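Local coordinates for periplasmic sensor hybrid histidine kinase (Anaeromyxobacter dehalogenans, PDB 4K0D), which probably autophosphorylates on a histidine with ATP to start a phosphorelay, sensing periplasmic signals with a helical-bundle domain, at the interface of chains A and B. Residues are numbered along the deposited sequence; one frame, centred on the assembly and turned at random. Chains: chain A/B, Periplasmic sensor hybrid histidine kinase.

The interface of chains A and B. Residues chain A 28, 32, 35, 58; chain B 10, 14.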
loop_
_atom_site.group_PDB
_atom_site.type_symbol
_atom_site.label_atom_id
_atom_site.label_comp_id
_atom_site.label_asym_id
_atom_site.label_seq_id
_atom_site.Cartn_x
_atom_site.Cartn_y
_atom_site.Cartn_z
ATOM N N SER A 28 -3.046 5.444 7.636
ATOM C CA SER A 28 -4.484 5.556 7.824
ATOM C C SER A 28 -4.776 5.649 9.356
ATOM O O SER A 28 -5.667 6.397 9.804
ATOM C CB SER A 28 -5.122 4.346 7.137
ATOM O OG SER A 28 -6.519 4.302 7.197
ATOM N N HIS A 32 -6.820 8.464 11.313
ATOM C CA HIS A 32 -8.030 8.118 12.010
ATOM C C HIS A 32 -7.944 8.700 13.431
ATOM O O HIS A 32 -8.923 9.189 13.987
ATOM C CB HIS A 32 -8.217 6.596 12.060
ATOM C CG HIS A 32 -9.554 6.215 12.584
ATOM N ND1 HIS A 32 -10.700 6.452 11.871
ATOM C CD2 HIS A 32 -9.951 5.721 13.786
ATOM C CE1 HIS A 32 -11.752 6.070 12.578
ATOM N NE2 HIS A 32 -11.327 5.613 13.742
ATOM N N LEU A 35 -8.657 12.377 13.056
ATOM C CA LEU A 35 -10.067 12.562 12.791
ATOM C C LEU A 35 -10.889 12.346 14.077
ATOM O O LEU A 35 -11.682 13.211 14.480
ATOM C CB LEU A 35 -10.529 11.608 11.727
ATOM C CG LEU A 35 -12.000 11.716 11.380
ATOM C CD1 LEU A 35 -12.201 13.005 10.613
ATOM C CD2 LEU A 35 -12.533 10.556 10.547
ATOM N N ARG A 58 -5.471 1.235 17.644
ATOM C CA ARG A 58 -5.270 0.900 16.230
ATOM C C ARG A 58 -3.924 1.444 15.752
ATOM O O ARG A 58 -3.214 0.786 14.999
ATOM C CB ARG A 58 -6.416 1.476 15.393
ATOM C CG ARG A 58 -6.144 1.498 13.899
ATOM C CD ARG A 58 -7.367 1.897 13.110
ATOM N NE ARG A 58 -7.050 2.152 11.711
ATOM C CZ ARG A 58 -7.908 2.706 10.873
ATOM N NH1 ARG A 58 -9.093 3.081 11.316
ATOM N NH2 ARG A 58 -7.596 2.922 9.615
ATOM N N ASP B 10 -15.242 9.812 7.355
ATOM C CA ASP B 10 -14.456 8.687 7.782
ATOM C C ASP B 10 -14.516 7.640 6.699
ATOM O O ASP B 10 -13.539 6.986 6.417
ATOM C CB ASP B 10 -14.953 8.063 9.059
ATOM C CG ASP B 10 -13.969 7.068 9.599
ATOM O OD1 ASP B 10 -12.774 7.233 9.293
ATOM O OD2 ASP B 10 -14.366 6.095 10.263
ATOM N N GLU B 14 -11.293 6.129 4.910
ATOM C CA GLU B 14 -10.959 4.734 5.269
ATOM C C GLU B 14 -10.744 3.887 4.024
ATOM O O GLU B 14 -10.364 2.725 4.097
ATOM C CB GLU B 14 -12.070 4.102 6.168
ATOM C CG GLU B 14 -12.139 4.661 7.601
ATOM C CD GLU B 14 -10.940 4.285 8.480
ATOM O OE1 GLU B 14 -10.192 3.368 8.135
ATOM O OE2 GLU B 14 -10.714 4.927 9.515
#
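A:Ser28, A:His32 and A:Leu35 share one face of helix 16-42, and A:Arg58 reaches over from helix 46-68 to meet B:Glu14, which lies just past the end of helix 7-13, one turn beyond B:Asp10. The guanidinium of A:Arg58 grips the carboxylate of B:Glu14 end-on with two hydrogen bonds: NH1 donates to OE2 at 3.0 Å, and NH2 donates to OE1, which accepts with its syn lone pair, at 3.0 Å, this second pair also forming a salt bridge. The two flat groups are twisted 48° apart, and NH1 approaches OE2 from the syn side but out of the carboxylate plane. The arginine chain is extended from CG to NE; in B:Glu14, CG anti to the carbonyl carbon and a bend at chi2 (-69°) together bring the carboxylate to it. The bound guanidinium would probably favour the charged form of B:Glu14. A:Arg58 NH1 also lies over one face of the A:His32 imidazole, 3.4 Å above its plane near the rim. ND1 of that ring is 2.8 Å from B:Glu14 OE2 and 3.4 Å from B:Asp10 OD1, while B:Asp10 CG lies at the ring edge, in its plane. Beyond it, A:Leu35 CD2 packs against B:Asp10 CB at 3.8 Å. The two-fold repeats the patch, although the structure alone does not establish that this dimer is physiological. B:Asp10 and B:Glu14 bind zinc, and A:His32 belongs to the same site, so a zinc ion could be held between the two copies.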